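Local atomic coordinates of uncharacterized protein MG377 homolog (Mycoplasma pneumoniae, PDB entry 1ZXJ), a protein that is of unknown function but may act as a chaperone, with a mostly helical, three-lobed fold. Residues N96-V99 with G100-F104; V144-H147 with L148-E151. One frame throughout, in Å; residues are numbered along the deposited sequence.

Followed from the N terminus, the chain runs along helix 74-98, turns through contact 1 into strand 102-105, passes through helix 108-120 and enters helix 129-152, where contact 2 lies near the C-terminal end. The two contacts are in series, neither nested nor crossing: contact 1 closes the short turn between helix and strand, and contact 2 is a pair of consecutive helical segments. In space they meet, with centres about 13 Å apart. V144 packs against I98, F102 and F104, and H147 and F102 pair their rings edge-to-face, tying helix 129-152 to both arms of the turn. Strand 33-36 pairs with strand 102-105 in an antiparallel sheet.

Contact 1 (N96-V99 with G100-F104); sequences NAIV and GYFEF
V99 meets the residues after it in two ways, through its backbone neighbour G100 and through a methyl that reaches F104. With CG1 anti to the backbone N (chi1 169°), V99 brings this methyl to the rim of the F104 ring, near its plane, and V99 CG1 lies 3.5 Å from F104 CE1. The two side chains cross at about a right angle. I98 makes a second apolar pair, lying alongside F102 and pointing the same way, its CG2 3.9 Å from F102 CE1.

G100 brings the chain round. Its amide donates to the carbonyl oxygen of A97, with G100 N to A97 O at 2.9 Å. The next amide repeats the i to i+3 step in a straighter bond, Y101 N to I98 O at 3.3 Å with an N-H...O angle of 168°. Two aromatic edges, those of Y101 and F102, lie beside the I98 oxygen, close to both ring planes. Beyond the turn, F104 also touches K140 of helix 129-152, while Y101 and F102 touch L36 of strand 33-36. The motif is a pair of overlapping type I turns, A97-G100 and I98-Y101, which lead from helix 74-98 into strand 102-105 of a two-stranded antiparallel sheet.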
loop_
_atom_site.group_PDB
_atom_site.type_symbol
_atom_site.label_atom_id
_atom_site.label_comp_id
_atom_site.label_asym_id
_atom_site.label_seq_id
_atom_site.Cartn_x
_atom_site.Cartn_y
_atom_site.Cartn_z
ATOM N N ASN A 96 10.382 6.845 0.204
ATOM C CA ASN A 96 11.373 7.565 -0.591
ATOM C C ASN A 96 12.771 7.529 0.011
ATOM O O ASN A 96 13.760 7.740 -0.686
ATOM C CB ASN A 96 10.944 9.017 -0.826
ATOM C CG ASN A 96 9.956 9.157 -1.989
ATOM O OD1 ASN A 96 10.125 8.529 -3.038
ATOM N ND2 ASN A 96 8.929 9.992 -1.812
ATOM N N ALA A 97 12.861 7.268 1.307
ATOM C CA ALA A 97 14.154 7.178 1.953
ATOM C C ALA A 97 14.638 5.737 1.842
ATOM O O ALA A 97 15.800 5.481 1.486
ATOM C CB ALA A 97 14.038 7.566 3.397
ATOM N N ILE A 98 13.731 4.807 2.137
ATOM C CA ILE A 98 14.026 3.381 2.108
ATOM C C ILE A 98 14.509 2.865 0.752
ATOM O O ILE A 98 15.320 1.947 0.683
ATOM C CB ILE A 98 12.782 2.553 2.550
ATOM C CG1 ILE A 98 12.451 2.857 4.012
ATOM C CG2 ILE A 98 13.038 1.073 2.360
ATOM C CD1 ILE A 98 11.140 2.262 4.488
ATOM N N VAL A 99 14.012 3.453 -0.326
ATOM C CA VAL A 99 14.393 3.018 -1.663
ATOM C C VAL A 99 15.822 3.426 -1.970
ATOM O O VAL A 99 16.418 2.976 -2.949
ATOM C CB VAL A 99 13.436 3.611 -2.713
ATOM C CG1 VAL A 99 13.973 3.397 -4.115
ATOM C CG2 VAL A 99 12.076 2.954 -2.576
ATOM N N GLY A 100 16.375 4.268 -1.107
ATOM C CA GLY A 100 17.729 4.734 -1.303
ATOM C C GLY A 100 18.800 3.760 -0.863
ATOM O O GLY A 100 19.980 3.993 -1.131
ATOM N N TYR A 101 18.398 2.680 -0.191
ATOM C CA TYR A 101 19.331 1.664 0.293
ATOM C C TYR A 101 19.278 0.405 -0.533
ATOM O O TYR A 101 19.843 -0.607 -0.152
ATOM C CB TYR A 101 19.011 1.277 1.723
ATOM C CG TYR A 101 19.074 2.426 2.663
ATOM C CD1 TYR A 101 18.001 3.291 2.799
ATOM C CD2 TYR A 101 20.218 2.675 3.399
ATOM C CE1 TYR A 101 18.067 4.379 3.645
ATOM C CE2 TYR A 101 20.296 3.755 4.244
ATOM C CZ TYR A 101 19.222 4.606 4.367
ATOM O OH TYR A 101 19.302 5.690 5.216
ATOM N N PHE A 102 18.604 0.451 -1.667
ATOM C CA PHE A 102 18.499 -0.753 -2.465
ATOM C C PHE A 102 18.977 -0.613 -3.894
ATOM O O PHE A 102 18.995 0.469 -4.473
ATOM C CB PHE A 102 17.041 -1.267 -2.490
ATOM C CG PHE A 102 16.555 -1.840 -1.186
ATOM C CD1 PHE A 102 16.009 -1.022 -0.211
ATOM C CD2 PHE A 102 16.583 -3.209 -0.965
ATOM C CE1 PHE A 102 15.490 -1.558 0.964
ATOM C CE2 PHE A 102 16.069 -3.754 0.205
ATOM C CZ PHE A 102 15.519 -2.926 1.169
ATOM N N GLU A 103 19.355 -1.749 -4.450
ATOM C CA GLU A 103 19.792 -1.828 -5.817
ATOM C C GLU A 103 18.614 -2.562 -6.418
ATOM O O GLU A 103 18.142 -3.535 -5.845
ATOM C CB GLU A 103 21.060 -2.667 -5.905
ATOM C CG GLU A 103 22.174 -2.017 -6.686
ATOM C CD GLU A 103 23.505 -2.702 -6.448
ATOM O OE1 GLU A 103 23.622 -3.908 -6.778
ATOM O OE2 GLU A 103 24.430 -2.033 -5.921
ATOM N N PHE A 104 18.109 -2.093 -7.547
ATOM C CA PHE A 104 16.970 -2.756 -8.139
ATOM C C PHE A 104 17.249 -3.265 -9.533
ATOM O O PHE A 104 17.892 -2.602 -10.331
ATOM C CB PHE A 104 15.767 -1.813 -8.191
ATOM C CG PHE A 104 15.186 -1.491 -6.851
ATOM C CD1 PHE A 104 15.227 -0.195 -6.356
ATOM C CD2 PHE A 104 14.587 -2.486 -6.082
ATOM C CE1 PHE A 104 14.686 0.109 -5.114
ATOM C CE2 PHE A 104 14.042 -2.196 -4.835
ATOM C CZ PHE A 104 14.091 -0.896 -4.349
#

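Contact 2 (V144-H147 with L148-E151)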
loop_
_atom_site.group_PDB
_atom_site.type_symbol
_atom_site.label_atom_id
_atom_site.label_comp_id
_atom_site.label_asym_id
_atom_site.label_seq_id
_atom_site.Cartn_x
_atom_site.Cartn_y
_atom_site.Cartn_z
ATOM N N VAL A 144 10.701 -4.377 -1.702
ATOM C CA VAL A 144 11.122 -3.903 -0.401
ATOM C C VAL A 144 10.297 -4.507 0.712
ATOM O O VAL A 144 10.832 -4.862 1.765
ATOM C CB VAL A 144 11.071 -2.386 -0.316
ATOM C CG1 VAL A 144 11.250 -1.952 1.116
ATOM C CG2 VAL A 144 12.174 -1.795 -1.190
ATOM N N PHE A 145 8.995 -4.632 0.483
ATOM C CA PHE A 145 8.128 -5.224 1.487
ATOM C C PHE A 145 8.489 -6.680 1.700
ATOM O O PHE A 145 8.440 -7.178 2.824
ATOM C CB PHE A 145 6.666 -5.116 1.072
ATOM C CG PHE A 145 6.006 -3.860 1.527
ATOM C CD1 PHE A 145 6.725 -2.889 2.216
ATOM C CD2 PHE A 145 4.663 -3.635 1.256
ATOM C CE1 PHE A 145 6.118 -1.706 2.629
ATOM C CE2 PHE A 145 4.039 -2.448 1.666
ATOM C CZ PHE A 145 4.769 -1.484 2.353
ATOM N N ASN A 146 8.831 -7.372 0.622
ATOM C CA ASN A 146 9.214 -8.769 0.746
ATOM C C ASN A 146 10.366 -8.835 1.726
ATOM O O ASN A 146 10.403 -9.693 2.605
ATOM C CB ASN A 146 9.664 -9.330 -0.604
ATOM C CG ASN A 146 8.500 -9.824 -1.464
ATOM O OD1 ASN A 146 8.640 -9.966 -2.690
ATOM N ND2 ASN A 146 7.356 -10.109 -0.827
ATOM N N HIS A 147 11.285 -7.887 1.579
ATOM C CA HIS A 147 12.479 -7.792 2.407
ATOM C C HIS A 147 12.245 -7.580 3.902
ATOM O O HIS A 147 12.658 -8.390 4.725
ATOM C CB HIS A 147 13.372 -6.661 1.882
ATOM C CG HIS A 147 14.672 -6.524 2.616
ATOM N ND1 HIS A 147 15.777 -7.295 2.323
ATOM C CD2 HIS A 147 15.032 -5.724 3.648
ATOM C CE1 HIS A 147 16.764 -6.976 3.144
ATOM N NE2 HIS A 147 16.336 -6.025 3.958
ATOM N N LEU A 148 11.595 -6.480 4.253
ATOM C CA LEU A 148 11.362 -6.166 5.654
ATOM C C LEU A 148 10.449 -7.153 6.371
ATOM O O LEU A 148 10.543 -7.305 7.586
ATOM C CB LEU A 148 10.825 -4.737 5.772
ATOM C CG LEU A 148 11.741 -3.725 5.069
ATOM C CD1 LEU A 148 11.142 -2.326 5.108
ATOM C CD2 LEU A 148 13.101 -3.749 5.736
ATOM N N GLN A 149 9.567 -7.821 5.631
ATOM C CA GLN A 149 8.680 -8.799 6.247
ATOM C C GLN A 149 9.590 -9.711 7.040
ATOM O O GLN A 149 9.290 -10.062 8.182
ATOM C CB GLN A 149 7.936 -9.608 5.195
ATOM C CG GLN A 149 6.423 -9.439 5.256
ATOM C CD GLN A 149 5.682 -10.448 4.394
ATOM O OE1 GLN A 149 6.034 -10.674 3.229
ATOM N NE2 GLN A 149 4.641 -11.055 4.959
ATOM N N LYS A 150 10.704 -10.094 6.416
ATOM C CA LYS A 150 11.710 -10.915 7.075
ATOM C C LYS A 150 12.152 -10.177 8.341
ATOM O O LYS A 150 11.734 -10.504 9.449
ATOM C CB LYS A 150 12.942 -11.081 6.196
ATOM C CG LYS A 150 12.806 -12.003 5.008
ATOM C CD LYS A 150 14.161 -12.129 4.290
ATOM C CE LYS A 150 15.283 -12.586 5.252
ATOM N NZ LYS A 150 16.636 -12.703 4.611
ATOM N N GLU A 151 12.995 -9.166 8.156
ATOM C CA GLU A 151 13.516 -8.376 9.264
ATOM C C GLU A 151 12.492 -8.158 10.390
ATOM O O GLU A 151 12.739 -8.544 11.527
ATOM C CB GLU A 151 14.039 -7.014 8.753
ATOM C CG GLU A 151 15.449 -6.605 9.267
ATOM C CD GLU A 151 15.689 -5.072 9.290
ATOM O OE1 GLU A 151 15.141 -4.389 10.190
ATOM O OE2 GLU A 151 16.418 -4.545 8.410
#
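L148 and H147 make the closest side-chain approach between the two halves of this helical stretch: L148 CD2 lies 3.5 Å from H147 CD2, meeting the imidazole at its edge and in its plane. The histidine has CG anti to the backbone N (chi1 -177°), which places the ring beside the start of the next residue, and the two side chains run at a slant to each other. The other leucine methyl serves a different neighbour. L148 CD1 packs 4.0 Å from V144 CG1, one turn back, where valine and leucine lie side by side and point the same way.

Backbone hydrogen bonds carry the helix through the stretch. L148 N donates to V144 O at 3.1 Å with an N-H...O angle of 166°, and Q149 N reaches F145 O at the same length. The next bond changes type: K150 N makes a weak i to i+3 bond to H147 O, bent to 125°.

Among the polar side chains, N146, K150 and E151 are exposed. Q149 NE2 bonds to the carbonyl oxygen of V154, just beyond the helix, and E151 OE2 makes a weak bond to the hydroxyl of Y42. The carboxylate atom E151 OE2 is 4.7 Å from H147 NE2 and the amine K150 NZ is 5.9 Å from H147 ND1; neither is in direct contact, and their influences on the imidazole would probably oppose each other. The chemistry is thus divided: V144, F145 and L148 are buried and apolar, N146, K150 and E151 are exposed and polar or charged, and H147 is partly exposed. Such a division implies an amphipathic helix end, on which V144 faces helix 74-98 and strand 102-105, while F145 and Q149 face helix 183-204.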